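Local coordinates for protein isomaltodextranase (Arthrobacter globiformis, PDB 5AWO) that hydrolyses alpha-1,6-glucosidic linkages of dextran-type polysaccharides, releasing successive isomaltose units from the non-reducing ends of the chains, at residues A548-A551 with D552-V556; N57-K60 with V61-W65; G178-E181 with Y182-Y186. All coordinates share one frame; numbering follows the deposited sequence. Where two conformers were deposited one is given.

Interaction 1 (A548-A551 with D552-V556); sequences AEKA and DRSTV
Arg-553, not the glycine more usual here, takes the left-handed backbone conformation (phi 85°) in the tight turn joining Lys-550 to Ser-554. Its N donates to Lys-550 O at 3.0 Å, closing a type I turn, and Lys-550 N reaches Ser-554 O at 2.9 Å; together they make a hairpin of the type I turn plus G1 beta bulge kind. One step back, Val-556 N meets Ala-548 O at 2.7 Å. The loop is stiffened by Asp-552, whose CG sits between its own N and carbonyl carbon (chi1 82°). That torsion aims OD1 at Ser-554, where it accepts from N at 2.9 Å, an Asx turn, and from OG at 2.7 Å. Glu-549 pairs with Thr-555 at a non-hydrogen-bonded position, and its extended chain reaches back over the loop, CD 3.4 Å from Arg-553 O. A water takes up Glu-549 OE2 (2.6 Å) and Thr-555 OG1 (2.8 Å), while OE1 forms a salt bridge with Arg-33. Replacing Glu-549 by alanine is likely to cost Arg-33 its charged mate, leaving it the carbonyls of Lys-550 and Ala-551, and to break the water link to Thr-555. Arg-553 NH1 makes a salt bridge with Glu-239. The hairpin of strands 542-549 and 555-564 thus rests its tip on helix 30-34, while Ala-548 touches strand 574-582 and Val-556 strand 585-592.

Interaction 2 (N57-K60 with V61-W65); sequences NEWK and VNIDW
Helix 56-68, which follows the first strand of the TIM barrel, carries two side-chain pairs, each one helical turn apart: Trp-59 set against Ile-63 and Lys-60 against Asp-64. Ile-63 lays its CD1 over one face of the indole, 3.6 Å from the centroid of the five-membered ring and 19° off the normal, a CH-pi contact; the methyl comes nearest to Trp-59 NE1, at 3.4 Å. The lysine runs straight as far as CE and then bends (chi4 -61°), which brings NZ to 2.9 Å from Asp-64 OD2 on its syn lone pair. This salt bridge has a shared second partner, since Tyr-113 OH bonds both Lys-60 NZ and Asp-64 OD1. Along the helix Val-61 rests its CG2 3.3 Å from Asn-57 O, beside the backbone bond from its own N to that oxygen (2.9 Å). Trp-110 of helix 107-116 meets Trp-59 edge-to-face and also touches Ile-63; Trp-59 and Ile-63 both reach Ala-78 on strand 77-79. The apolar side turned to the barrel strands, with the ion pair at its flank, makes this an amphipathic helix of a beta-alpha-beta crossover, here between strands 39-42 and 77-79.

Interaction 3 (G178-E181 with Y182-Y186); sequences GAKE and YVQGY
The first turn of helix 179-192 opens with Tyr-182 N bonded to Gly-178 O at 3.0 Å, and successive i to i+4 bonds follow from Val-183 N to Ala-179 O (2.9 Å) and from Gln-184 N to Lys-180 O (2.8 Å). The next runs from Gly-185 N to Glu-181 O (2.9 Å), and a beta carbon on Gly-185 would run into that same oxygen. Gly-178 is the N-cap, and its positive phi would jam any beta carbon against the carbonyl oxygen before it. Among the side chains the main meeting is Lys-180 with Gln-184. The lysine is stretched out full length, CG anti to the backbone N (chi1 -176°), and crosses the glutamine amide at a slant, so that CE lies 3.3 Å and CG 3.6 Å from Gln-184 OE1. This is contact of aliphatic carbons with an amide oxygen; the amide's NE2 is held by Glu-235 OE1 and Trp-232 O on helix 223-237, two bonds that fix how the group is turned. Lys-180 NZ has a long, weak ion pair with Glu-235. On the adjoining side Val-183 sets CG2 3.4 Å from Ala-179 O, and both residues touch Trp-232. Glu-181 bends at chi2, and its OE2 forms a salt bridge with Arg-145, whereas Tyr-182 turns its ring off the helix, meets Tyr-95 and bonds Trp-129 O through its OH. Packed between helix 223-237 and these loops, helix 179-192 is the helix of a beta-alpha-beta crossover of the TIM barrel, from strand 120-124 to strand 197-200.

In the fold
Along the chain the order is interaction 2, interaction 3, then interaction 1. The first two sit on different outer helices of the same eight-stranded parallel barrel, 56-68 and 179-192, with centres about 32 Å apart and nearest atoms about 15 Å apart. Interaction 1 belongs to the carbohydrate-binding module near the C-terminus, in an antiparallel sheet, about 40 Å from interaction 2 and about 31 Å from interaction 3 between centres. None of the three touches another. Helix 179-192 leads into strand 197-200, just before the probable nucleophile Asp-201. The hairpin tip of interaction 1 packs on the barrel domain, where Glu-239 lies just ahead of strand 242-245, and so ties the module to the barrel.

Interaction 1 (A548-A551 with D552-V556)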
loop_
_atom_site.group_PDB
_atom_site.type_symbol
_atom_site.label_atom_id
_atom_site.label_comp_id
_atom_site.label_asym_id
_atom_site.label_seq_id
_atom_site.Cartn_x
_atom_site.Cartn_y
_atom_site.Cartn_z
ATOM N N ALA A 548 8.620 -12.752 -16.365
ATOM C CA ALA A 548 8.913 -11.321 -16.363
ATOM C C ALA A 548 7.788 -10.581 -17.073
ATOM O O ALA A 548 7.258 -11.055 -18.092
ATOM C CB ALA A 548 10.258 -11.035 -17.017
ATOM N N GLU A 549 7.397 -9.418 -16.519
ATOM C CA GLU A 549 6.287 -8.631 -17.007
ATOM C C GLU A 549 6.600 -7.140 -16.887
ATOM O O GLU A 549 7.418 -6.729 -16.022
ATOM C CB GLU A 549 5.021 -8.902 -16.178
ATOM C CG GLU A 549 4.468 -10.311 -16.333
ATOM C CD GLU A 549 3.248 -10.598 -15.468
ATOM O OE1 GLU A 549 2.889 -9.746 -14.611
ATOM O OE2 GLU A 549 2.632 -11.676 -15.623
ATOM N N LYS A 550 5.930 -6.349 -17.712
ATOM C CA LYS A 550 5.961 -4.903 -17.552
ATOM C C LYS A 550 5.063 -4.563 -16.373
ATOM O O LYS A 550 4.337 -5.428 -15.867
ATOM C CB LYS A 550 5.452 -4.182 -18.795
ATOM C CG LYS A 550 6.192 -4.519 -20.082
ATOM C CD LYS A 550 5.571 -3.773 -21.242
ATOM C CE LYS A 550 6.063 -2.336 -21.345
ATOM N NZ LYS A 550 7.484 -2.237 -21.788
ATOM N N ALA A 551 5.105 -3.309 -15.943
ATOM C CA ALA A 551 4.250 -2.860 -14.824
ATOM C C ALA A 551 2.767 -3.071 -15.112
ATOM O O ALA A 551 1.998 -3.375 -14.192
ATOM C CB ALA A 551 4.537 -1.418 -14.475
ATOM N N ASP A 552 2.364 -2.990 -16.386
ATOM C CA ASP A 552 0.957 -3.217 -16.773
ATOM C C ASP A 552 0.554 -4.697 -16.913
ATOM O O ASP A 552 -0.560 -4.995 -17.364
ATOM C CB ASP A 552 0.592 -2.416 -18.043
ATOM C CG ASP A 552 1.018 -3.094 -19.322
ATOM O OD1 ASP A 552 1.849 -4.022 -19.270
ATOM O OD2 ASP A 552 0.459 -2.665 -20.378
ATOM N N ARG A 553 1.454 -5.591 -16.515
ATOM C CA ARG A 553 1.280 -7.061 -16.513
ATOM C C ARG A 553 1.602 -7.723 -17.859
ATOM O O ARG A 553 1.628 -8.946 -17.908
ATOM C CB ARG A 553 -0.110 -7.532 -16.037
ATOM C CG ARG A 553 -0.440 -7.156 -14.593
ATOM C CD ARG A 553 -1.885 -7.494 -14.287
ATOM N NE ARG A 553 -2.756 -6.740 -15.164
ATOM C CZ ARG A 553 -2.918 -5.419 -15.116
ATOM N NH1 ARG A 553 -2.287 -4.680 -14.199
ATOM N NH2 ARG A 553 -3.739 -4.837 -15.987
ATOM N N SER A 554 1.897 -6.936 -18.880
ATOM C CA SER A 554 2.240 -7.507 -20.207
ATOM C C SER A 554 3.423 -8.453 -20.055
ATOM O O SER A 554 4.443 -8.123 -19.457
ATOM C CB SER A 554 2.609 -6.398 -21.188
ATOM O OG SER A 554 1.517 -5.495 -21.453
ATOM N N THR A 555 3.324 -9.651 -20.637
ATOM C CA THR A 555 4.370 -10.648 -20.511
ATOM C C THR A 555 5.665 -10.312 -21.317
ATOM O O THR A 555 5.580 -10.022 -22.511
ATOM C CB THR A 555 3.789 -12.018 -20.918
ATOM O OG1 THR A 555 2.734 -12.368 -20.004
ATOM C CG2 THR A 555 4.823 -13.072 -20.882
ATOM N N VAL A 556 6.818 -10.315 -20.644
ATOM C CA VAL A 556 8.172 -10.108 -21.231
ATOM C C VAL A 556 8.853 -11.470 -21.422
ATOM O O VAL A 556 9.583 -11.690 -22.409
ATOM C CB VAL A 556 9.104 -9.237 -20.307
ATOM C CG1 VAL A 556 10.508 -9.060 -20.895
ATOM C CG2 VAL A 556 8.516 -7.863 -20.079
HETATM O O HOH W 1 3.456 -13.309 -17.475
#

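Interaction 2 (N57-K60 with V61-W65)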
loop_
_atom_site.group_PDB
_atom_site.type_symbol
_atom_site.label_atom_id
_atom_site.label_comp_id
_atom_site.label_asym_id
_atom_site.label_seq_id
_atom_site.Cartn_x
_atom_site.Cartn_y
_atom_site.Cartn_z
ATOM N N ASN A 57 -14.414 28.042 -0.315
ATOM C CA ASN A 57 -13.299 28.988 -0.407
ATOM C C ASN A 57 -12.027 28.501 0.279
ATOM O O ASN A 57 -10.916 28.784 -0.201
ATOM C CB ASN A 57 -13.630 30.372 0.147
ATOM C CG ASN A 57 -12.565 31.389 -0.246
ATOM O OD1 ASN A 57 -12.304 31.581 -1.429
ATOM N ND2 ASN A 57 -11.882 31.971 0.738
ATOM N N GLU A 58 -12.187 27.753 1.371
ATOM C CA GLU A 58 -11.016 27.159 2.042
ATOM C C GLU A 58 -10.377 26.080 1.185
ATOM O O GLU A 58 -9.153 25.990 1.094
ATOM C CB GLU A 58 -11.417 26.629 3.400
ATOM C CG GLU A 58 -11.593 27.768 4.381
ATOM C CD GLU A 58 -10.281 28.490 4.610
ATOM O OE1 GLU A 58 -9.472 27.989 5.389
ATOM O OE2 GLU A 58 -10.024 29.521 3.965
ATOM N N TRP A 59 -11.202 25.287 0.503
ATOM C CA TRP A 59 -10.705 24.350 -0.493
ATOM C C TRP A 59 -9.900 25.059 -1.593
ATOM O O TRP A 59 -8.799 24.642 -1.945
ATOM C CB TRP A 59 -11.901 23.590 -1.056
ATOM C CG TRP A 59 -11.766 22.783 -2.309
ATOM C CD1 TRP A 59 -12.266 23.106 -3.549
ATOM C CD2 TRP A 59 -11.199 21.465 -2.452
ATOM N NE1 TRP A 59 -12.021 22.102 -4.434
ATOM C CE2 TRP A 59 -11.392 21.062 -3.789
ATOM C CE3 TRP A 59 -10.564 20.583 -1.571
ATOM C CZ2 TRP A 59 -10.920 19.839 -4.287
ATOM C CZ3 TRP A 59 -10.120 19.359 -2.068
ATOM C CH2 TRP A 59 -10.290 18.997 -3.390
ATOM N N LYS A 60 -10.459 26.166 -2.113
ATOM C CA LYS A 60 -9.777 26.917 -3.169
ATOM C C LYS A 60 -8.429 27.476 -2.691
ATOM O O LYS A 60 -7.426 27.337 -3.379
ATOM C CB LYS A 60 -10.666 28.067 -3.672
ATOM C CG LYS A 60 -10.076 28.822 -4.855
ATOM C CD LYS A 60 -10.949 30.005 -5.243
ATOM C CE LYS A 60 -10.407 30.732 -6.467
ATOM N NZ LYS A 60 -9.048 31.301 -6.242
ATOM N N VAL A 61 -8.421 28.098 -1.520
ATOM C CA VAL A 61 -7.198 28.736 -1.033
ATOM C C VAL A 61 -6.126 27.667 -0.764
ATOM O O VAL A 61 -4.961 27.842 -1.107
ATOM C CB VAL A 61 -7.471 29.661 0.166
ATOM C CG1 VAL A 61 -6.188 30.261 0.706
ATOM C CG2 VAL A 61 -8.380 30.821 -0.261
ATOM N N ASN A 62 -6.530 26.530 -0.212
ATOM C CA ASN A 62 -5.567 25.425 -0.078
ATOM C C ASN A 62 -5.023 24.933 -1.403
ATOM O O ASN A 62 -3.815 24.715 -1.547
ATOM C CB ASN A 62 -6.172 24.250 0.697
ATOM C CG ASN A 62 -6.209 24.498 2.194
ATOM O OD1 ASN A 62 -7.260 24.749 2.805
ATOM N ND2 ASN A 62 -5.043 24.481 2.791
ATOM N N ILE A 63 -5.897 24.777 -2.407
ATOM C CA ILE A 63 -5.445 24.361 -3.717
ATOM C C ILE A 63 -4.420 25.365 -4.296
ATOM O O ILE A 63 -3.403 24.965 -4.862
ATOM C CB ILE A 63 -6.604 24.181 -4.721
ATOM C CG1 ILE A 63 -7.422 22.938 -4.336
ATOM C CG2 ILE A 63 -6.095 24.097 -6.155
ATOM C CD1 ILE A 63 -8.716 22.811 -5.103
ATOM N N ASP A 64 -4.732 26.652 -4.181
ATOM C CA ASP A 64 -3.838 27.684 -4.729
ATOM C C ASP A 64 -2.478 27.655 -4.020
ATOM O O ASP A 64 -1.437 27.788 -4.658
ATOM C CB ASP A 64 -4.486 29.066 -4.637
ATOM C CG ASP A 64 -5.690 29.222 -5.566
ATOM O OD1 ASP A 64 -5.816 28.430 -6.506
ATOM O OD2 ASP A 64 -6.487 30.166 -5.325
ATOM N N TRP A 65 -2.506 27.413 -2.716
ATOM C CA TRP A 65 -1.286 27.251 -1.925
ATOM C C TRP A 65 -0.516 26.012 -2.376
ATOM O O TRP A 65 0.680 26.076 -2.592
ATOM C CB TRP A 65 -1.632 27.200 -0.438
ATOM C CG TRP A 65 -0.587 26.623 0.476
ATOM C CD1 TRP A 65 0.643 27.143 0.782
ATOM C CD2 TRP A 65 -0.699 25.408 1.211
ATOM N NE1 TRP A 65 1.285 26.334 1.676
ATOM C CE2 TRP A 65 0.472 25.269 1.974
ATOM C CE3 TRP A 65 -1.708 24.443 1.339
ATOM C CZ2 TRP A 65 0.685 24.186 2.812
ATOM C CZ3 TRP A 65 -1.495 23.369 2.184
ATOM C CH2 TRP A 65 -0.307 23.247 2.905
#

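Interaction 3 (G178-E181 with Y182-Y186)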
loop_
_atom_site.group_PDB
_atom_site.type_symbol
_atom_site.label_atom_id
_atom_site.label_comp_id
_atom_site.label_asym_id
_atom_site.label_seq_id
_atom_site.Cartn_x
_atom_site.Cartn_y
_atom_site.Cartn_z
ATOM N N GLY A 178 -30.195 -3.983 -9.913
ATOM C CA GLY A 178 -29.625 -2.676 -10.219
ATOM C C GLY A 178 -28.408 -2.314 -9.374
ATOM O O GLY A 178 -27.740 -1.327 -9.685
ATOM N N ALA A 179 -28.112 -3.101 -8.343
ATOM C CA ALA A 179 -27.033 -2.741 -7.411
ATOM C C ALA A 179 -25.682 -2.668 -8.103
ATOM O O ALA A 179 -24.929 -1.698 -7.902
ATOM C CB ALA A 179 -26.988 -3.718 -6.267
ATOM N N LYS A 180 -25.345 -3.668 -8.902
ATOM C CA LYS A 180 -24.043 -3.656 -9.576
ATOM C C LYS A 180 -23.895 -2.437 -10.471
ATOM O O LYS A 180 -22.854 -1.765 -10.481
ATOM C CB LYS A 180 -23.805 -4.947 -10.370
ATOM C CG LYS A 180 -22.428 -5.049 -11.033
ATOM C CD LYS A 180 -22.189 -6.414 -11.696
ATOM C CE LYS A 180 -20.827 -6.537 -12.375
ATOM N NZ LYS A 180 -20.598 -7.949 -12.828
ATOM N N GLU A 181 -24.920 -2.154 -11.267
ATOM C CA GLU A 181 -24.872 -1.031 -12.174
ATOM C C GLU A 181 -24.710 0.280 -11.399
ATOM O O GLU A 181 -24.015 1.179 -11.836
ATOM C CB GLU A 181 -26.155 -0.989 -13.041
ATOM C CG GLU A 181 -26.265 -2.128 -14.062
ATOM C CD GLU A 181 -27.019 -3.336 -13.579
ATOM O OE1 GLU A 181 -27.146 -3.576 -12.351
ATOM O OE2 GLU A 181 -27.502 -4.123 -14.476
ATOM N N TYR A 182 -25.389 0.386 -10.267
ATOM C CA TYR A 182 -25.267 1.590 -9.418
ATOM C C TYR A 182 -23.831 1.738 -8.899
ATOM O O TYR A 182 -23.217 2.784 -9.094
ATOM C CB TYR A 182 -26.245 1.521 -8.258
ATOM C CG TYR A 182 -26.063 2.655 -7.294
ATOM C CD1 TYR A 182 -26.716 3.867 -7.469
ATOM C CD2 TYR A 182 -25.235 2.517 -6.188
ATOM C CE1 TYR A 182 -26.563 4.914 -6.563
ATOM C CE2 TYR A 182 -25.073 3.561 -5.274
ATOM C CZ TYR A 182 -25.723 4.754 -5.481
ATOM O OH TYR A 182 -25.616 5.801 -4.564
ATOM N N VAL A 183 -23.297 0.683 -8.299
ATOM C CA VAL A 183 -21.948 0.746 -7.709
ATOM C C VAL A 183 -20.899 1.018 -8.782
ATOM O O VAL A 183 -20.036 1.919 -8.651
ATOM C CB VAL A 183 -21.614 -0.530 -6.922
ATOM C CG1 VAL A 183 -20.160 -0.557 -6.463
ATOM C CG2 VAL A 183 -22.533 -0.676 -5.721
ATOM N N GLN A 184 -20.956 0.234 -9.859
ATOM C CA GLN A 184 -19.958 0.408 -10.895
ATOM C C GLN A 184 -20.069 1.744 -11.593
ATOM O O GLN A 184 -19.061 2.364 -11.923
ATOM C CB GLN A 184 -19.995 -0.745 -11.884
ATOM C CG GLN A 184 -19.648 -2.050 -11.227
ATOM C CD GLN A 184 -19.270 -3.138 -12.195
ATOM O OE1 GLN A 184 -19.996 -3.393 -13.167
ATOM N NE2 GLN A 184 -18.154 -3.803 -11.950
ATOM N N GLY A 185 -21.291 2.194 -11.842
ATOM C CA GLY A 185 -21.507 3.523 -12.365
ATOM C C GLY A 185 -20.955 4.635 -11.473
ATOM O O GLY A 185 -20.490 5.651 -11.980
ATOM N N TYR A 186 -21.046 4.453 -10.149
ATOM C CA TYR A 186 -20.544 5.457 -9.188
ATOM C C TYR A 186 -19.019 5.571 -9.271
ATOM O O TYR A 186 -18.460 6.659 -9.334
ATOM C CB TYR A 186 -20.961 5.143 -7.740
ATOM C CG TYR A 186 -21.379 6.350 -6.915
ATOM C CD1 TYR A 186 -20.881 7.606 -7.168
ATOM C CD2 TYR A 186 -22.285 6.195 -5.871
ATOM C CE1 TYR A 186 -21.290 8.703 -6.438
ATOM C CE2 TYR A 186 -22.702 7.271 -5.119
ATOM C CZ TYR A 186 -22.227 8.538 -5.413
ATOM O OH TYR A 186 -22.677 9.642 -4.717
#